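Local coordinates for Ufm1-specific protease (Caenorhabditis elegans, PDB 5EJJ), which acts as a thiol protease that cleaves the peptide bond at the C-terminal glycine of the ubiquitin-like modifier ufm-1, and is required to localise certain odorant receptors to cilia, at residues Y135-R140 and E146-A151; E153-A158 and E262-R267. All coordinates share one frame; numbering follows the deposited sequence.

Contact 1 of 2, residues Y135-R140 and E146-A151; sequences YEWSLR and EDVKSA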
# COMPACT_ATOMS: atom_id res chain seq x y z
N TYR A 135 14.74 -17.53 -11.30
CA TYR A 135 14.80 -18.41 -12.46
C TYR A 135 15.68 -17.83 -13.54
O TYR A 135 16.07 -16.66 -13.48
CB TYR A 135 13.41 -18.77 -13.00
CG TYR A 135 12.48 -17.59 -13.13
CD1 TYR A 135 11.70 -17.17 -12.07
CD2 TYR A 135 12.38 -16.90 -14.33
CE1 TYR A 135 10.86 -16.10 -12.19
CE2 TYR A 135 11.53 -15.82 -14.46
CZ TYR A 135 10.78 -15.43 -13.38
OH TYR A 135 9.94 -14.36 -13.50
N GLU A 136 16.02 -18.65 -14.52
CA GLU A 136 16.90 -18.21 -15.59
C GLU A 136 16.29 -18.46 -16.96
O GLU A 136 15.65 -19.49 -17.20
CB GLU A 136 18.24 -18.90 -15.43
CG GLU A 136 19.25 -18.59 -16.51
CD GLU A 136 20.53 -19.37 -16.30
OE1 GLU A 136 20.44 -20.61 -16.08
OE2 GLU A 136 21.62 -18.74 -16.33
N TRP A 137 16.45 -17.50 -17.86
CA TRP A 137 15.81 -17.50 -19.17
C TRP A 137 16.81 -17.21 -20.25
O TRP A 137 17.57 -16.25 -20.14
CB TRP A 137 14.75 -16.41 -19.24
CG TRP A 137 13.48 -16.81 -18.70
CD1 TRP A 137 13.19 -18.00 -18.14
CD2 TRP A 137 12.29 -16.02 -18.65
NE1 TRP A 137 11.87 -18.03 -17.74
CE2 TRP A 137 11.29 -16.83 -18.05
CE3 TRP A 137 11.96 -14.73 -19.06
CZ2 TRP A 137 9.96 -16.38 -17.84
CZ3 TRP A 137 10.64 -14.29 -18.87
CH2 TRP A 137 9.66 -15.12 -18.26
N SER A 138 16.79 -18.02 -21.30
CA SER A 138 17.69 -17.82 -22.42
C SER A 138 16.97 -17.33 -23.66
O SER A 138 16.00 -17.95 -24.11
CB SER A 138 18.46 -19.10 -22.71
OG SER A 138 19.66 -19.12 -21.95
N LEU A 139 17.44 -16.20 -24.19
CA LEU A 139 16.85 -15.59 -25.38
C LEU A 139 17.80 -15.57 -26.60
O LEU A 139 18.77 -14.81 -26.64
CB LEU A 139 16.38 -14.18 -25.06
CG LEU A 139 15.45 -14.07 -23.84
CD1 LEU A 139 14.77 -12.71 -23.83
CD2 LEU A 139 14.41 -15.18 -23.85
N ARG A 140 17.50 -16.42 -27.59
CA ARG A 140 18.21 -16.49 -28.87
C ARG A 140 18.30 -15.13 -29.54
O ARG A 140 17.28 -14.43 -29.65
CB ARG A 140 17.49 -17.43 -29.83
CG ARG A 140 17.74 -18.88 -29.61
CD ARG A 140 16.45 -19.60 -29.56
NE ARG A 140 16.07 -20.17 -30.84
CZ ARG A 140 14.81 -20.36 -31.21
NH1 ARG A 140 13.83 -19.99 -30.41
NH2 ARG A 140 14.54 -20.91 -32.39
N GLU A 146 10.08 -14.20 -28.89
CA GLU A 146 9.28 -15.41 -28.85
C GLU A 146 9.79 -16.46 -27.88
O GLU A 146 9.05 -17.39 -27.49
CB GLU A 146 9.08 -15.99 -30.26
CG GLU A 146 7.74 -15.55 -30.86
CD GLU A 146 6.58 -15.55 -29.85
OE1 GLU A 146 6.03 -14.45 -29.57
OE2 GLU A 146 6.22 -16.64 -29.34
N ASP A 147 11.05 -16.30 -27.47
CA ASP A 147 11.63 -17.18 -26.47
C ASP A 147 11.12 -16.82 -25.09
O ASP A 147 10.64 -17.70 -24.36
CB ASP A 147 13.15 -17.12 -26.50
CG ASP A 147 13.72 -17.86 -27.68
OD1 ASP A 147 13.07 -18.82 -28.17
OD2 ASP A 147 14.83 -17.48 -28.10
N VAL A 148 11.22 -15.53 -24.73
CA VAL A 148 10.68 -15.05 -23.45
C VAL A 148 9.23 -15.48 -23.24
O VAL A 148 8.87 -15.92 -22.15
CB VAL A 148 10.84 -13.52 -23.27
CG1 VAL A 148 9.53 -12.87 -22.95
CG2 VAL A 148 11.81 -13.23 -22.16
N LYS A 149 8.42 -15.39 -24.28
CA LYS A 149 7.09 -15.94 -24.23
C LYS A 149 7.16 -17.46 -23.94
O LYS A 149 6.52 -17.95 -23.02
CB LYS A 149 6.35 -15.63 -25.54
CG LYS A 149 4.89 -16.06 -25.61
CD LYS A 149 4.18 -15.42 -26.81
CE LYS A 149 2.84 -16.08 -27.16
NZ LYS A 149 2.95 -17.37 -27.90
N SER A 150 7.99 -18.18 -24.68
CA SER A 150 8.04 -19.64 -24.54
C SER A 150 8.64 -20.14 -23.22
O SER A 150 8.28 -21.23 -22.75
CB SER A 150 8.81 -20.28 -25.71
OG SER A 150 9.18 -21.62 -25.39
N ALA A 151 9.56 -19.36 -22.65
CA ALA A 151 10.22 -19.75 -21.41
C ALA A 151 9.16 -19.79 -20.34
O ALA A 151 9.04 -20.75 -19.57
CB ALA A 151 11.30 -18.76 -21.06

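Contact 2 of 2, residues E153-A158 and E262-R267; sequences ERLSMA and EAFNRR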
# COMPACT_ATOMS: atom_id res chain seq x y z
N GLU A 153 5.75 -20.12 -20.59
CA GLU A 153 4.85 -21.27 -20.67
C GLU A 153 5.44 -22.56 -20.05
O GLU A 153 4.75 -23.26 -19.32
CB GLU A 153 4.37 -21.50 -22.11
CG GLU A 153 4.94 -20.50 -23.12
CD GLU A 153 4.06 -20.33 -24.36
OE1 GLU A 153 2.82 -20.45 -24.23
OE2 GLU A 153 4.60 -20.06 -25.47
N ARG A 154 6.71 -22.85 -20.31
CA ARG A 154 7.34 -24.05 -19.78
C ARG A 154 7.69 -23.87 -18.31
O ARG A 154 7.94 -24.84 -17.59
CB ARG A 154 8.63 -24.37 -20.55
CG ARG A 154 8.46 -25.06 -21.91
CD ARG A 154 9.71 -24.87 -22.77
NE ARG A 154 10.80 -24.31 -21.98
CZ ARG A 154 11.47 -23.19 -22.27
NH1 ARG A 154 11.17 -22.51 -23.38
NH2 ARG A 154 12.44 -22.77 -21.45
N LEU A 155 7.74 -22.61 -17.87
CA LEU A 155 8.01 -22.32 -16.46
C LEU A 155 6.77 -22.58 -15.64
O LEU A 155 6.85 -23.00 -14.49
CB LEU A 155 8.44 -20.86 -16.30
CG LEU A 155 8.97 -20.42 -14.95
CD1 LEU A 155 9.66 -21.57 -14.28
CD2 LEU A 155 9.97 -19.31 -15.21
N SER A 156 5.62 -22.33 -16.25
CA SER A 156 4.33 -22.54 -15.60
C SER A 156 3.94 -24.01 -15.47
O SER A 156 3.12 -24.34 -14.62
CB SER A 156 3.24 -21.71 -16.29
OG SER A 156 3.50 -20.31 -16.12
N MET A 157 4.53 -24.88 -16.28
CA MET A 157 4.33 -26.33 -16.17
C MET A 157 5.30 -26.93 -15.18
O MET A 157 5.17 -28.09 -14.83
CB MET A 157 4.55 -27.06 -17.50
CG MET A 157 4.20 -26.29 -18.75
SD MET A 157 2.57 -26.71 -19.38
CE MET A 157 1.52 -25.75 -18.26
N ALA A 158 6.28 -26.14 -14.76
CA ALA A 158 7.34 -26.63 -13.88
C ALA A 158 7.00 -26.36 -12.41
O ALA A 158 7.47 -27.07 -11.51
CB ALA A 158 8.68 -25.97 -14.25
N GLU A 262 -0.29 -20.63 -8.66
CA GLU A 262 -0.84 -19.54 -9.47
C GLU A 262 -0.10 -18.22 -9.22
O GLU A 262 0.13 -17.44 -10.16
CB GLU A 262 -2.33 -19.33 -9.20
CG GLU A 262 -2.97 -18.17 -9.99
CD GLU A 262 -3.14 -18.46 -11.48
OE1 GLU A 262 -3.05 -19.65 -11.90
OE2 GLU A 262 -3.35 -17.49 -12.25
N ALA A 263 0.25 -17.99 -7.96
CA ALA A 263 0.96 -16.79 -7.57
C ALA A 263 2.28 -16.70 -8.34
O ALA A 263 2.58 -15.68 -8.98
CB ALA A 263 1.21 -16.79 -6.07
N PHE A 264 3.04 -17.79 -8.30
CA PHE A 264 4.31 -17.89 -9.00
C PHE A 264 4.17 -17.75 -10.53
O PHE A 264 5.01 -17.10 -11.17
CB PHE A 264 5.03 -19.20 -8.68
CG PHE A 264 6.24 -19.42 -9.52
CD1 PHE A 264 6.20 -20.25 -10.60
CD2 PHE A 264 7.40 -18.71 -9.26
CE1 PHE A 264 7.33 -20.42 -11.40
CE2 PHE A 264 8.52 -18.86 -10.07
CZ PHE A 264 8.49 -19.72 -11.13
N ASN A 265 3.13 -18.35 -11.10
CA ASN A 265 2.94 -18.24 -12.54
C ASN A 265 2.61 -16.82 -12.99
O ASN A 265 3.05 -16.40 -14.05
CB ASN A 265 1.93 -19.25 -13.06
CG ASN A 265 2.35 -20.71 -12.83
OD1 ASN A 265 3.51 -21.00 -12.51
ND2 ASN A 265 1.41 -21.62 -13.00
N ARG A 266 1.86 -16.07 -12.17
CA ARG A 266 1.48 -14.71 -12.54
C ARG A 266 2.68 -13.78 -12.54
O ARG A 266 2.82 -12.92 -13.40
CB ARG A 266 0.41 -14.18 -11.60
CG ARG A 266 -0.91 -14.91 -11.73
CD ARG A 266 -2.02 -14.20 -11.05
NE ARG A 266 -3.28 -14.87 -11.27
CZ ARG A 266 -4.41 -14.57 -10.63
NH1 ARG A 266 -4.44 -13.60 -9.72
NH2 ARG A 266 -5.52 -15.23 -10.88
N ARG A 267 3.55 -13.95 -11.56
CA ARG A 267 4.77 -13.17 -11.52
C ARG A 267 5.66 -13.42 -12.73
O ARG A 267 6.32 -12.51 -13.21
CB ARG A 267 5.55 -13.50 -10.25
CG ARG A 267 5.00 -12.93 -9.00
CD ARG A 267 5.58 -11.56 -8.77
NE ARG A 267 5.03 -10.98 -7.55
CZ ARG A 267 5.26 -9.74 -7.15
NH1 ARG A 267 6.02 -8.92 -7.87
NH2 ARG A 267 4.70 -9.31 -6.02

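Contact 1 of 2, residues Y135-R140 and E146-A151
Trp137 lays its indole against helix 144-156, where the Ala151 methyl stands over the five-membered ring, CB 3.4 Å from its centroid and 9° off the normal. This CH-pi contact suits alanine, whose short side chain lets the helix come close. The carbonyl O of Val148 lies over the same face, while Tyr135 CE2 backs the other. Val148 CG2 is the branch wedged between the two strand residues: it meets Trp137 CE3 at 3.4 Å and Leu139 CD1 at 3.4 Å. The other Leu139 methyl, CD2, slips past Asp147 CB at 3.5 Å. The polar end belongs to Asp147. Arg140 N donates to its OD2 at 2.9 Å, and Arg140 NH1 to its OD1 at 2.6 Å, in the guanidinium plane and on the syn lone pair. Bends about the CB-CG and CG-CD bonds curl the arginine back to make this salt bridge, the two planes 33° apart. With an alanine in place of Asp147, the guanidinium would probably lose its carboxylate mate and swing, and the Arg140 N-H would lose this acceptor. Strand 135-139 and helix 146-151 run 148° apart, nearly antiparallel, a tight strand-to-helix connection characteristic of alpha/beta layering.

Contact 2 of 2, residues E153-A158 and E262-R267
Helices 144-156 and 253-280 approach with their backbones nearest at Ser156 and Asn265, whose CA atoms are 5.5 Å apart, a close spacing that small or compact side chains at this point allow. Serine fits because it is so short: its OG comes to 3.5 Å from Asn265 CG and its CB to 3.7 Å from the same atom, so the hydroxymethyl group rests against the amide of the asparagine. These are packing contacts. The amide finds its polar partner just outside the two segments, where Ser159 OG is hydrogen-bonded both to Asn265 OD1 and to the Ser156 carbonyl, linking the two segments through one hydroxyl. Beside this pair lies the apolar half of the contact. Leu155 sets CG opposite its backbone N (chi1 -171°), and Phe264 does likewise (chi1 173°), which brings both side chains out to meet each other at about a right angle. Leu155 CD1 arrives in the plane of the ring, at its edge, 3.8 Å from Phe264 CZ; Leu155 CG lies 3.9 Å from Phe264 CE1. A flat ring gives the leucine an apolar rim to rest on, and Phe162 makes an edge-to-face contact with the same ring. Arg266 starts out from the far side of helix 253-280 and forms a salt bridge with Glu262, one turn back in that helix, with Arg266 NE 2.8 Å from Glu262 OE2. Contact 2 is plain helix-helix packing within the helical layer that lies on one face of a mixed beta sheet, away from the active site.

How the contacts relate
Contact 1 and contact 2 follow in series along the chain, their centres 13 Å apart, and share helix 144-156. Its earlier turns pack on strand 127-139 in contact 1; its later part meets helix 253-280 in contact 2. Leu155 joins the two apolar clusters through Trp137 and Tyr135, its CD2 lying 3.4 Å from Trp137 NE1. Both helices pack on the same five-stranded mixed sheet: Phe264 touches Val133 and Tyr135 of strand 127-139, and Ala263 touches Val243 and Phe245 of the neighbouring strand 235-247. The two contacts thus tie chain parts over a hundred residues apart into one unit, remote from the annotated catalytic residues.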